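Local coordinates for Mgp-operon protein 3 (PDB 6TM0) that takes part in cell adhesion in Mycoplasma pneumoniae, probably by binding sialylated sugars on the host cell surface, at residues Gly584-Gly589 with Thr619-Met624; Asp10-Thr15 with Gly27-Arg32; Pro474-Trp479 with Ala490-Lys495; Lys225-Arg230 with Tyr239-Ser244. All coordinates share one frame; numbering follows the deposited sequence.

Contact 1 (Gly584-Gly589 with Thr619-Met624); sequences GLDSDG and TPVSGM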
loop_
_atom_site.group_PDB
_atom_site.type_symbol
_atom_site.label_atom_id
_atom_site.label_comp_id
_atom_site.label_asym_id
_atom_site.label_seq_id
_atom_site.Cartn_x
_atom_site.Cartn_y
_atom_site.Cartn_z
ATOM N N GLY A 584 19.115 9.564 14.833
ATOM C CA GLY A 584 20.441 9.354 15.417
ATOM C C GLY A 584 20.436 8.647 16.756
ATOM O O GLY A 584 19.436 8.682 17.478
ATOM N N LEU A 585 21.537 7.965 17.091
ATOM C CA LEU A 585 21.648 7.257 18.368
ATOM C C LEU A 585 21.574 8.250 19.531
ATOM O O LEU A 585 20.977 7.947 20.575
ATOM C CB LEU A 585 22.947 6.430 18.434
ATOM C CG LEU A 585 22.949 5.095 17.668
ATOM C CD1 LEU A 585 24.337 4.515 17.597
ATOM C CD2 LEU A 585 22.027 4.077 18.313
ATOM N N ASP A 586 22.118 9.466 19.295
ATOM C CA ASP A 586 22.189 10.586 20.229
ATOM C C ASP A 586 20.918 11.444 20.273
ATOM O O ASP A 586 20.932 12.499 20.899
ATOM C CB ASP A 586 23.445 11.452 19.952
ATOM C CG ASP A 586 23.574 12.060 18.557
ATOM O OD1 ASP A 586 23.155 11.405 17.574
ATOM O OD2 ASP A 586 24.131 13.169 18.445
ATOM N N SER A 587 19.816 10.978 19.666
ATOM C CA SER A 587 18.538 11.698 19.668
ATOM C C SER A 587 18.033 11.991 21.077
ATOM O O SER A 587 18.235 11.171 21.983
ATOM C CB SER A 587 17.465 10.882 18.955
ATOM O OG SER A 587 17.763 10.745 17.581
ATOM N N ASP A 588 17.332 13.134 21.244
ATOM C CA ASP A 588 16.691 13.503 22.506
ATOM C C ASP A 588 15.492 12.574 22.748
ATOM O O ASP A 588 14.898 12.065 21.788
ATOM C CB ASP A 588 16.271 14.977 22.509
ATOM C CG ASP A 588 17.331 15.884 23.108
ATOM O OD1 ASP A 588 18.337 16.152 22.421
ATOM O OD2 ASP A 588 17.153 16.320 24.268
ATOM N N GLY A 589 15.181 12.328 24.020
ATOM C CA GLY A 589 14.117 11.408 24.411
ATOM C C GLY A 589 12.704 11.899 24.203
ATOM O O GLY A 589 12.419 13.075 24.414
ATOM N N THR A 619 23.677 6.561 12.757
ATOM C CA THR A 619 24.682 7.576 13.088
ATOM C C THR A 619 24.792 7.817 14.625
ATOM O O THR A 619 23.764 7.886 15.306
ATOM C CB THR A 619 24.447 8.866 12.268
ATOM O OG1 THR A 619 25.542 9.749 12.463
ATOM C CG2 THR A 619 23.140 9.576 12.609
ATOM N N PRO A 620 26.021 7.932 15.193
ATOM C CA PRO A 620 26.133 8.173 16.642
ATOM C C PRO A 620 26.170 9.669 16.965
ATOM O O PRO A 620 26.234 10.052 18.133
ATOM C CB PRO A 620 27.443 7.469 17.007
ATOM C CG PRO A 620 28.211 7.368 15.698
ATOM C CD PRO A 620 27.358 7.861 14.572
ATOM N N VAL A 621 26.166 10.507 15.921
ATOM C CA VAL A 621 26.183 11.958 16.011
ATOM C C VAL A 621 25.103 12.450 15.060
ATOM O O VAL A 621 25.121 12.105 13.875
ATOM C CB VAL A 621 27.570 12.595 15.677
ATOM C CG1 VAL A 621 27.566 14.098 15.936
ATOM C CG2 VAL A 621 28.701 11.935 16.461
ATOM N N SER A 622 24.158 13.240 15.583
ATOM C CA SER A 622 23.053 13.799 14.817
ATOM C C SER A 622 22.524 15.072 15.477
ATOM O O SER A 622 22.825 15.341 16.641
ATOM C CB SER A 622 21.932 12.771 14.650
ATOM O OG SER A 622 21.058 12.710 15.767
ATOM N N GLY A 623 21.725 15.822 14.720
ATOM C CA GLY A 623 21.065 17.040 15.162
ATOM C C GLY A 623 22.016 18.151 15.507
ATOM O O GLY A 623 22.910 18.474 14.721
ATOM N N MET A 624 21.824 18.736 16.694
ATOM C CA MET A 624 22.644 19.845 17.166
ATOM C C MET A 624 23.640 19.394 18.265
ATOM O O MET A 624 23.771 20.034 19.325
ATOM C CB MET A 624 21.749 21.030 17.573
ATOM C CG MET A 624 21.135 21.750 16.380
ATOM S SD MET A 624 22.347 22.701 15.410
ATOM C CE MET A 624 21.266 23.265 14.030
#

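Contact 2 (Asp10-Thr15 with Gly27-Arg32); sequences DHNTLT and GLDVVR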
loop_
_atom_site.group_PDB
_atom_site.type_symbol
_atom_site.label_atom_id
_atom_site.label_comp_id
_atom_site.label_asym_id
_atom_site.label_seq_id
_atom_site.Cartn_x
_atom_site.Cartn_y
_atom_site.Cartn_z
ATOM N N ASP A 10 -20.949 -13.260 -4.332
ATOM C CA ASP A 10 -20.432 -14.405 -5.072
ATOM C C ASP A 10 -20.238 -13.879 -6.462
ATOM O O ASP A 10 -21.204 -13.694 -7.190
ATOM C CB ASP A 10 -21.354 -15.636 -5.042
ATOM C CG ASP A 10 -20.875 -16.795 -5.924
ATOM O OD1 ASP A 10 -19.654 -16.859 -6.227
ATOM O OD2 ASP A 10 -21.722 -17.638 -6.317
ATOM N N HIS A 11 -18.984 -13.565 -6.799
ATOM C CA HIS A 11 -18.564 -12.936 -8.057
ATOM C C HIS A 11 -19.302 -11.598 -8.215
ATOM O O HIS A 11 -19.098 -10.720 -7.387
ATOM C CB HIS A 11 -18.662 -13.882 -9.283
ATOM C CG HIS A 11 -17.968 -15.202 -9.095
ATOM N ND1 HIS A 11 -18.686 -16.389 -8.918
ATOM C CD2 HIS A 11 -16.642 -15.483 -9.031
ATOM C CE1 HIS A 11 -17.776 -17.344 -8.778
ATOM N NE2 HIS A 11 -16.533 -16.850 -8.834
ATOM N N ASN A 12 -20.213 -11.478 -9.180
ATOM C CA ASN A 12 -20.959 -10.240 -9.435
ATOM C C ASN A 12 -22.316 -10.164 -8.735
ATOM O O ASN A 12 -22.973 -9.129 -8.825
ATOM C CB ASN A 12 -21.141 -10.033 -10.951
ATOM C CG ASN A 12 -19.851 -9.983 -11.732
ATOM O OD1 ASN A 12 -18.948 -9.196 -11.442
ATOM N ND2 ASN A 12 -19.743 -10.818 -12.754
ATOM N N THR A 13 -22.730 -11.240 -8.049
ATOM C CA THR A 13 -24.031 -11.371 -7.377
ATOM C C THR A 13 -23.996 -11.050 -5.869
ATOM O O THR A 13 -23.059 -11.449 -5.179
ATOM C CB THR A 13 -24.596 -12.780 -7.640
ATOM O OG1 THR A 13 -24.331 -13.133 -9.001
ATOM C CG2 THR A 13 -26.076 -12.873 -7.369
ATOM N N LEU A 14 -25.030 -10.343 -5.369
ATOM C CA LEU A 14 -25.202 -10.013 -3.957
ATOM C C LEU A 14 -26.511 -10.660 -3.508
ATOM O O LEU A 14 -27.578 -10.163 -3.868
ATOM C CB LEU A 14 -25.219 -8.481 -3.736
ATOM C CG LEU A 14 -23.936 -7.698 -4.094
ATOM C CD1 LEU A 14 -24.122 -6.203 -3.900
ATOM C CD2 LEU A 14 -22.783 -8.142 -3.273
ATOM N N THR A 15 -26.435 -11.796 -2.776
ATOM C CA THR A 15 -27.622 -12.540 -2.342
ATOM C C THR A 15 -28.075 -12.192 -0.906
ATOM O O THR A 15 -27.285 -12.268 0.032
ATOM C CB THR A 15 -27.404 -14.044 -2.563
ATOM O OG1 THR A 15 -27.410 -14.278 -3.968
ATOM C CG2 THR A 15 -28.482 -14.911 -1.937
ATOM N N GLY A 27 -30.528 -13.430 -5.592
ATOM C CA GLY A 27 -29.635 -12.279 -5.491
ATOM C C GLY A 27 -29.736 -11.263 -6.615
ATOM O O GLY A 27 -30.614 -11.362 -7.474
ATOM N N LEU A 28 -28.825 -10.270 -6.605
ATOM C CA LEU A 28 -28.738 -9.192 -7.598
ATOM C C LEU A 28 -27.397 -9.233 -8.348
ATOM O O LEU A 28 -26.347 -8.991 -7.737
ATOM C CB LEU A 28 -28.918 -7.822 -6.892
ATOM C CG LEU A 28 -28.551 -6.546 -7.654
ATOM C CD1 LEU A 28 -29.771 -5.925 -8.298
ATOM C CD2 LEU A 28 -27.907 -5.559 -6.723
ATOM N N ASP A 29 -27.440 -9.531 -9.664
ATOM C CA ASP A 29 -26.254 -9.530 -10.526
ATOM C C ASP A 29 -26.007 -8.065 -10.935
ATOM O O ASP A 29 -26.556 -7.588 -11.937
ATOM C CB ASP A 29 -26.448 -10.430 -11.764
ATOM C CG ASP A 29 -25.208 -10.636 -12.634
ATOM O OD1 ASP A 29 -24.246 -9.830 -12.523
ATOM O OD2 ASP A 29 -25.199 -11.592 -13.428
ATOM N N VAL A 30 -25.199 -7.362 -10.131
ATOM C CA VAL A 30 -24.861 -5.946 -10.260
ATOM C C VAL A 30 -24.537 -5.543 -11.708
ATOM O O VAL A 30 -25.094 -4.555 -12.197
ATOM C CB VAL A 30 -23.748 -5.543 -9.273
ATOM C CG1 VAL A 30 -23.699 -4.048 -9.102
ATOM C CG2 VAL A 30 -23.977 -6.175 -7.917
ATOM N N VAL A 31 -23.684 -6.341 -12.399
ATOM C CA VAL A 31 -23.254 -6.135 -13.794
ATOM C C VAL A 31 -24.444 -6.133 -14.746
ATOM O O VAL A 31 -24.667 -5.143 -15.443
ATOM C CB VAL A 31 -22.188 -7.173 -14.234
ATOM C CG1 VAL A 31 -21.815 -6.996 -15.709
ATOM C CG2 VAL A 31 -20.948 -7.094 -13.343
ATOM N N ARG A 32 -25.201 -7.234 -14.763
ATOM C CA ARG A 32 -26.351 -7.400 -15.643
ATOM C C ARG A 32 -27.494 -6.412 -15.341
ATOM O O ARG A 32 -28.252 -6.069 -16.254
ATOM C CB ARG A 32 -26.834 -8.859 -15.658
ATOM C CG ARG A 32 -25.808 -9.819 -16.262
ATOM C CD ARG A 32 -26.406 -11.179 -16.605
ATOM N NE ARG A 32 -25.479 -12.292 -16.349
ATOM C CZ ARG A 32 -24.581 -12.763 -17.215
ATOM N NH1 ARG A 32 -23.798 -13.782 -16.880
ATOM N NH2 ARG A 32 -24.457 -12.216 -18.422
#

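Contact 3 (Pro474-Trp479 with Ala490-Lys495); sequences PSLWYW and ATWWAK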
loop_
_atom_site.group_PDB
_atom_site.type_symbol
_atom_site.label_atom_id
_atom_site.label_comp_id
_atom_site.label_asym_id
_atom_site.label_seq_id
_atom_site.Cartn_x
_atom_site.Cartn_y
_atom_site.Cartn_z
ATOM N N PRO A 474 0.725 0.052 -5.704
ATOM C CA PRO A 474 0.679 1.490 -5.405
ATOM C C PRO A 474 -0.283 2.253 -6.309
ATOM O O PRO A 474 -0.439 1.913 -7.484
ATOM C CB PRO A 474 2.132 1.941 -5.563
ATOM C CG PRO A 474 2.776 0.900 -6.385
ATOM C CD PRO A 474 2.087 -0.376 -6.075
ATOM N N SER A 475 -1.002 3.215 -5.708
ATOM C CA SER A 475 -2.005 4.050 -6.367
ATOM C C SER A 475 -1.562 5.498 -6.357
ATOM O O SER A 475 -1.115 5.995 -5.327
ATOM C CB SER A 475 -3.385 3.888 -5.719
ATOM O OG SER A 475 -3.326 3.537 -4.343
ATOM N N LEU A 476 -1.693 6.159 -7.517
ATOM C CA LEU A 476 -1.298 7.549 -7.782
ATOM C C LEU A 476 -2.497 8.513 -7.844
ATOM O O LEU A 476 -2.299 9.731 -7.972
ATOM C CB LEU A 476 -0.552 7.625 -9.131
ATOM C CG LEU A 476 0.891 7.154 -9.261
ATOM C CD1 LEU A 476 1.014 5.631 -9.223
ATOM C CD2 LEU A 476 1.435 7.608 -10.598
ATOM N N TRP A 477 -3.728 7.965 -7.822
ATOM C CA TRP A 477 -4.940 8.768 -7.927
ATOM C C TRP A 477 -6.151 8.136 -7.258
ATOM O O TRP A 477 -6.257 6.920 -7.248
ATOM C CB TRP A 477 -5.236 9.116 -9.403
ATOM C CG TRP A 477 -5.412 7.935 -10.315
ATOM C CD1 TRP A 477 -6.516 7.144 -10.428
ATOM C CD2 TRP A 477 -4.477 7.459 -11.292
ATOM N NE1 TRP A 477 -6.323 6.189 -11.401
ATOM C CE2 TRP A 477 -5.083 6.363 -11.954
ATOM C CE3 TRP A 477 -3.199 7.876 -11.706
ATOM C CZ2 TRP A 477 -4.445 5.660 -12.983
ATOM C CZ3 TRP A 477 -2.564 7.175 -12.721
ATOM C CH2 TRP A 477 -3.184 6.084 -13.351
ATOM N N TYR A 478 -7.088 8.960 -6.755
ATOM C CA TYR A 478 -8.319 8.522 -6.078
ATOM C C TYR A 478 -9.486 9.405 -6.523
ATOM O O TYR A 478 -9.277 10.598 -6.713
ATOM C CB TYR A 478 -8.144 8.627 -4.555
ATOM C CG TYR A 478 -7.958 10.050 -4.077
ATOM C CD1 TYR A 478 -6.728 10.696 -4.204
ATOM C CD2 TYR A 478 -9.024 10.772 -3.543
ATOM C CE1 TYR A 478 -6.558 12.016 -3.793
ATOM C CE2 TYR A 478 -8.860 12.085 -3.108
ATOM C CZ TYR A 478 -7.625 12.703 -3.237
ATOM O OH TYR A 478 -7.461 13.994 -2.813
ATOM N N TRP A 479 -10.704 8.854 -6.655
ATOM C CA TRP A 479 -11.860 9.638 -7.091
ATOM C C TRP A 479 -12.699 10.179 -5.957
ATOM O O TRP A 479 -12.812 9.517 -4.933
ATOM C CB TRP A 479 -12.764 8.777 -7.958
ATOM C CG TRP A 479 -12.288 8.611 -9.357
ATOM C CD1 TRP A 479 -12.720 9.294 -10.453
ATOM C CD2 TRP A 479 -11.362 7.626 -9.832
ATOM N NE1 TRP A 479 -12.082 8.829 -11.580
ATOM C CE2 TRP A 479 -11.247 7.797 -11.230
ATOM C CE3 TRP A 479 -10.614 6.610 -9.213
ATOM C CZ2 TRP A 479 -10.402 7.003 -12.017
ATOM C CZ3 TRP A 479 -9.755 5.846 -9.987
ATOM C CH2 TRP A 479 -9.665 6.035 -11.375
ATOM N N ALA A 490 -10.189 11.395 -11.642
ATOM C CA ALA A 490 -9.490 11.074 -10.410
ATOM C C ALA A 490 -8.619 12.266 -9.970
ATOM O O ALA A 490 -8.178 13.074 -10.802
ATOM C CB ALA A 490 -8.615 9.854 -10.625
ATOM N N THR A 491 -8.363 12.349 -8.655
ATOM C CA THR A 491 -7.531 13.368 -8.032
ATOM C C THR A 491 -6.170 12.750 -7.816
ATOM O O THR A 491 -6.075 11.655 -7.267
ATOM C CB THR A 491 -8.182 13.902 -6.744
ATOM O OG1 THR A 491 -9.500 14.357 -7.052
ATOM C CG2 THR A 491 -7.388 15.030 -6.107
ATOM N N TRP A 492 -5.125 13.448 -8.266
ATOM C CA TRP A 492 -3.746 13.022 -8.149
ATOM C C TRP A 492 -3.290 13.031 -6.697
ATOM O O TRP A 492 -3.529 14.019 -5.990
ATOM C CB TRP A 492 -2.852 13.980 -8.940
ATOM C CG TRP A 492 -2.953 13.809 -10.410
ATOM C CD1 TRP A 492 -3.704 14.554 -11.270
ATOM C CD2 TRP A 492 -2.287 12.818 -11.205
ATOM N NE1 TRP A 492 -3.568 14.075 -12.553
ATOM C CE2 TRP A 492 -2.692 13.015 -12.545
ATOM C CE3 TRP A 492 -1.381 11.776 -10.915
ATOM C CZ2 TRP A 492 -2.226 12.202 -13.598
ATOM C CZ3 TRP A 492 -0.899 10.991 -11.959
ATOM C CH2 TRP A 492 -1.324 11.203 -13.281
ATOM N N TRP A 493 -2.603 11.948 -6.265
ATOM C CA TRP A 493 -2.006 11.864 -4.929
ATOM C C TRP A 493 -0.755 12.749 -4.884
ATOM O O TRP A 493 -0.443 13.288 -3.826
ATOM C CB TRP A 493 -1.623 10.423 -4.541
ATOM C CG TRP A 493 -2.720 9.566 -3.981
ATOM C CD1 TRP A 493 -3.068 8.318 -4.402
ATOM C CD2 TRP A 493 -3.535 9.844 -2.826
ATOM N NE1 TRP A 493 -4.084 7.819 -3.619
ATOM C CE2 TRP A 493 -4.390 8.735 -2.643
ATOM C CE3 TRP A 493 -3.649 10.937 -1.947
ATOM C CZ2 TRP A 493 -5.357 8.691 -1.619
ATOM C CZ3 TRP A 493 -4.600 10.888 -0.929
ATOM C CH2 TRP A 493 -5.435 9.775 -0.769
ATOM N N ALA A 494 -0.061 12.925 -6.037
ATOM C CA ALA A 494 1.126 13.794 -6.170
ATOM C C ALA A 494 0.741 15.260 -5.885
ATOM O O ALA A 494 1.613 16.127 -5.745
ATOM C CB ALA A 494 1.708 13.679 -7.583
ATOM N N LYS A 495 -0.588 15.522 -5.825
ATOM C CA LYS A 495 -1.204 16.832 -5.605
ATOM C C LYS A 495 -2.026 16.879 -4.311
ATOM O O LYS A 495 -2.577 17.924 -3.979
ATOM C CB LYS A 495 -2.053 17.262 -6.830
ATOM C CG LYS A 495 -1.273 17.332 -8.147
ATOM C CD LYS A 495 -1.996 18.146 -9.198
ATOM C CE LYS A 495 -1.109 18.419 -10.390
ATOM N NZ LYS A 495 -1.886 18.898 -11.567
#

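Contact 4 (Lys225-Arg230 with Tyr239-Ser244); sequences KGRAYR and YEPLDS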
loop_
_atom_site.group_PDB
_atom_site.type_symbol
_atom_site.label_atom_id
_atom_site.label_comp_id
_atom_site.label_asym_id
_atom_site.label_seq_id
_atom_site.Cartn_x
_atom_site.Cartn_y
_atom_site.Cartn_z
ATOM N N LYS A 225 20.032 -4.258 -13.082
ATOM C CA LYS A 225 19.464 -5.611 -13.071
ATOM C C LYS A 225 18.419 -5.781 -11.960
ATOM O O LYS A 225 18.112 -4.825 -11.242
ATOM C CB LYS A 225 20.548 -6.717 -13.044
ATOM C CG LYS A 225 21.463 -6.749 -11.828
ATOM C CD LYS A 225 22.318 -8.005 -11.816
ATOM C CE LYS A 225 23.545 -7.951 -12.712
ATOM N NZ LYS A 225 24.634 -7.132 -12.120
ATOM N N GLY A 226 17.863 -6.979 -11.853
ATOM C CA GLY A 226 16.862 -7.293 -10.841
ATOM C C GLY A 226 15.423 -7.215 -11.307
ATOM O O GLY A 226 15.132 -7.365 -12.496
ATOM N N ARG A 227 14.517 -6.976 -10.365
ATOM C CA ARG A 227 13.090 -6.845 -10.641
ATOM C C ARG A 227 12.827 -5.677 -11.601
ATOM O O ARG A 227 13.566 -4.676 -11.607
ATOM C CB ARG A 227 12.304 -6.661 -9.342
ATOM C CG ARG A 227 12.471 -7.801 -8.335
ATOM C CD ARG A 227 11.155 -8.454 -7.969
ATOM N NE ARG A 227 10.143 -7.460 -7.609
ATOM C CZ ARG A 227 8.837 -7.685 -7.572
ATOM N NH1 ARG A 227 8.004 -6.714 -7.244
ATOM N NH2 ARG A 227 8.354 -8.887 -7.861
ATOM N N ALA A 228 11.790 -5.840 -12.442
ATOM C CA ALA A 228 11.409 -4.870 -13.466
ATOM C C ALA A 228 10.927 -3.505 -12.931
ATOM O O ALA A 228 10.289 -3.408 -11.869
ATOM C CB ALA A 228 10.371 -5.472 -14.390
ATOM N N TYR A 229 11.289 -2.458 -13.682
ATOM C CA TYR A 229 10.938 -1.057 -13.513
ATOM C C TYR A 229 10.583 -0.602 -14.918
ATOM O O TYR A 229 11.432 -0.654 -15.821
ATOM C CB TYR A 229 12.141 -0.269 -12.996
ATOM C CG TYR A 229 12.332 -0.354 -11.508
ATOM C CD1 TYR A 229 11.539 0.396 -10.643
ATOM C CD2 TYR A 229 13.359 -1.115 -10.960
ATOM C CE1 TYR A 229 11.736 0.358 -9.266
ATOM C CE2 TYR A 229 13.563 -1.164 -9.581
ATOM C CZ TYR A 229 12.735 -0.440 -8.737
ATOM O OH TYR A 229 12.879 -0.494 -7.382
ATOM N N ARG A 230 9.326 -0.244 -15.146
ATOM C CA ARG A 230 8.918 0.129 -16.504
ATOM C C ARG A 230 8.336 1.524 -16.593
ATOM O O ARG A 230 7.822 2.061 -15.607
ATOM C CB ARG A 230 7.955 -0.917 -17.132
ATOM C CG ARG A 230 8.546 -2.317 -17.368
ATOM C CD ARG A 230 9.439 -2.390 -18.591
ATOM N NE ARG A 230 10.091 -3.694 -18.755
ATOM C CZ ARG A 230 11.268 -4.023 -18.228
ATOM N NH1 ARG A 230 11.795 -5.217 -18.461
ATOM N NH2 ARG A 230 11.925 -3.164 -17.460
ATOM N N TYR A 239 7.398 -12.953 -15.230
ATOM C CA TYR A 239 8.590 -13.592 -14.659
ATOM C C TYR A 239 9.241 -12.661 -13.675
ATOM O O TYR A 239 9.204 -11.449 -13.881
ATOM C CB TYR A 239 9.613 -13.927 -15.780
ATOM C CG TYR A 239 8.991 -14.630 -16.968
ATOM C CD1 TYR A 239 8.601 -15.967 -16.888
ATOM C CD2 TYR A 239 8.706 -13.939 -18.142
ATOM C CE1 TYR A 239 7.967 -16.602 -17.953
ATOM C CE2 TYR A 239 8.088 -14.570 -19.221
ATOM C CZ TYR A 239 7.715 -15.903 -19.120
ATOM O OH TYR A 239 7.089 -16.537 -20.169
ATOM N N GLU A 240 9.857 -13.204 -12.621
ATOM C CA GLU A 240 10.540 -12.342 -11.656
ATOM C C GLU A 240 11.816 -12.998 -11.061
ATOM O O GLU A 240 11.835 -14.215 -10.854
ATOM C CB GLU A 240 9.588 -11.793 -10.571
ATOM C CG GLU A 240 8.965 -12.801 -9.631
ATOM C CD GLU A 240 8.546 -12.160 -8.328
ATOM O OE1 GLU A 240 9.403 -11.521 -7.671
ATOM O OE2 GLU A 240 7.356 -12.287 -7.963
ATOM N N PRO A 241 12.900 -12.204 -10.816
ATOM C CA PRO A 241 14.149 -12.801 -10.302
ATOM C C PRO A 241 14.044 -13.430 -8.927
ATOM O O PRO A 241 13.312 -12.930 -8.074
ATOM C CB PRO A 241 15.137 -11.626 -10.296
ATOM C CG PRO A 241 14.292 -10.425 -10.240
ATOM C CD PRO A 241 13.064 -10.749 -11.035
ATOM N N LEU A 242 14.791 -14.527 -8.724
ATOM C CA LEU A 242 14.864 -15.231 -7.446
ATOM C C LEU A 242 15.862 -14.510 -6.533
ATOM O O LEU A 242 15.747 -14.609 -5.312
ATOM C CB LEU A 242 15.284 -16.695 -7.662
ATOM C CG LEU A 242 14.185 -17.645 -8.130
ATOM C CD1 LEU A 242 14.753 -18.768 -8.951
ATOM C CD2 LEU A 242 13.422 -18.218 -6.952
ATOM N N ASP A 243 16.830 -13.774 -7.148
ATOM C CA ASP A 243 17.903 -12.977 -6.526
ATOM C C ASP A 243 18.342 -11.838 -7.505
ATOM O O ASP A 243 19.028 -12.108 -8.502
ATOM C CB ASP A 243 19.096 -13.886 -6.148
ATOM C CG ASP A 243 20.158 -13.244 -5.273
ATOM O OD1 ASP A 243 20.844 -12.326 -5.752
ATOM O OD2 ASP A 243 20.330 -13.695 -4.122
ATOM N N SER A 244 17.954 -10.571 -7.205
ATOM C CA SER A 244 18.222 -9.387 -8.039
ATOM C C SER A 244 19.699 -8.904 -8.074
ATOM O O SER A 244 20.024 -7.960 -8.810
ATOM C CB SER A 244 17.297 -8.248 -7.647
ATOM O OG SER A 244 15.970 -8.592 -7.999
#

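Contact 1 (Gly584-Gly589 with Thr619-Met624)
The D586 carboxylate meets S622 in two ways: the serine hydroxyl approaches from above its plane, while the backbone N-H of S622 comes to the syn lone pair of OD2. D586 belongs to a type I beta turn, G584 to S587, set against the loop T619-M624, and the pair is a compact example of how one acidic side chain can tie two irregular segments together. In the N-H bond, S622 N to D586 OD2 is 2.9 Å with 158° at the hydrogen. The hydroxyl bond, S622 OG to D586 OD1, is 3.1 Å, with OG standing 49° out of the carboxylate plane. N597 makes a second bond to that hydroxyl through its ND2. CB of D586 is already directed at the other segment, and with CG between the backbone N and the carbonyl carbon (chi1 59°) the carboxylate is brought up to S622 N and OG.

Beside this pair, L585 lays CB and CD1 against P620, with L585 CD1 4.3 Å from P620 CB. The side chain of the same proline lies about 5 Å from the bound N-acetylneuraminic acid, so the turn backs a loop that borders the sugar. Within the turn, S587 N and S587 OG reach G584 O from the same face of its plane. The main chains themselves are joined by one nearly straight bond, L585 N to T619 O, 2.9 Å.

Contact 2 (Asp10-Thr15 with Gly27-Arg32)
The carbonyl oxygen of L28 is approached by two groups of the opposite strand: the N-H of L14 makes a hydrogen bond (L14 N to L28 O, 3.0 Å) and the CA-H of T13 makes a longer contact (T13 CA to L28 O, 3.3 Å). The reciprocal bond, L28 N to L14 O, is also 3.0 Å, so L14 and L28 form an antiparallel hydrogen-bonded pair, with T13 and D29 the adjacent non-hydrogen-bonded one. This is a short beta hairpin whose second strand runs straight into a helix, and it illustrates how one segment can pair with a strand and also receive the first N-H of the helix that follows. D29 is the N-cap of that helix, and the first N-H after it, V30 N, turns back to N12 O at 3.1 Å.

Side chains extend the grip. N12, in the type II' turn D10-T13, lies across V31, its amide carbon CG 3.5 Å from V31 CG2, while N12 CB touches D29 OD1. With CG anti to the carbonyl carbon (chi1 -58°), the amide is carried toward V31, and its OD1 accepts a hydrogen bond from L42 N. On the sheet face carrying L14 and L28, L14 CD1 meets V30 CG2 at 4.0 Å. At the other end T15 OG1 passes 3.4 Å from G27 CA.

L14 and V30 press on strand 40-46 and, together with L28, on strand 52-59; L28 and V30 also touch strand 114-120, so that the hairpin packs against the adjoining four-stranded sheet.

Contact 3 (Pro474-Trp479 with Ala490-Lys495)
Y478 lays its ring over the indole of W493 in a face-to-face stack, the Y478 ring centroid 4.1 Å from that of the six-membered ring of W493 and the two planes inclined by 30°. W493 CH2 stands over one face of the tyrosine; T491 CB closes on the opposite face, 4.0 Å from the Y478 ring centroid, so the ring is sandwiched between two residues of the partner segment. Its hydroxyl is hydrogen-bonded to T496 OG1. A tyrosine CG placed between its backbone N and carbonyl carbon (chi1 65°) brings the ring back over these neighbours.

The strands are antiparallel, Y478 and T491 forming a hydrogen-bonded pair: T491 N to Y478 O is 2.8 Å and Y478 N to T491 O is 2.9 Å. They are the last two of a four-stranded up-and-down sheet, consistent with a blade of the beta-propeller clan to which this adhesin family belongs. On the sheet face away from Y478, W477 turns its edge to the face of W492 in an offset edge-to-face pair, planes at 80°. The methyl of A490 sits over the centre of the six-membered ring of W479, 3.6 Å from its centroid, and also touches W477 CD1. Beyond the strand pair W493 N bonds L476 O at 2.8 Å.

Contact 4 (Lys225-Arg230 with Tyr239-Ser244)
R227 and E240 supply the ionic part of this contact: R227 NH2 meets E240 OE1 at 2.8 Å in a salt bridge whose hydrogen bond is weak, bent to 142° at the hydrogen. The carboxylate comes to the edge of the guanidinium, close to its plane, but the two flat groups are turned 45° apart. The side chains run side by side and point the same way. The arginine gets there by bending at its second and third torsions, whereas the glutamate is extended beyond CG.

The purely polar part is slighter. S244 OG receives a weak hydrogen bond from the backbone, R227 N to S244 OG at 3.2 Å, and is also bonded to G178 O. The same OG lies 3.2 Å from G226 CA.

The apolar part centres on P241, whose CG reaches the peptide between G226 and R227: P241 CG is 3.6 Å from G226 C, and 3.7 Å from R227 CG. The proline ring and the arginine chain cross at about a right angle. At the margin K225 CG rests 3.6 Å from S244 O.

Together these link the loop leading into strand 229-231, part of the large mixed sheet, with strand 239-241, which pairs with 356-358 in a separate sheet, and with the loop that follows it. The ion pair is buried and shared on both sides: R227 NH1 also binds E167 and R227 NH2 also P169 O, while E240 OE2 is held by T171 and T174. Such a network would be expected to stabilise both charges and to fix the rotation of both end groups.

Overall arrangement
Along the chain the four contacts follow one another without overlap, in the order contact 2, contact 4, contact 3, contact 1. Contact 1 borders the ligand: the side chain of P620 is about 5 Å from the bound N-acetylneuraminic acid and about 10 Å from the galactose. Contact 2 lies on the opposite side of the chain's centre, about 57 Å away between centres. Contact 3 is the most central, and contact 4 is its nearest neighbour, with nearest atoms about 9 Å apart; neither touches the other. The centres of contacts 3 and 4 each lie about 36 Å from that of contact 1, so both are well removed from the sugar-binding end.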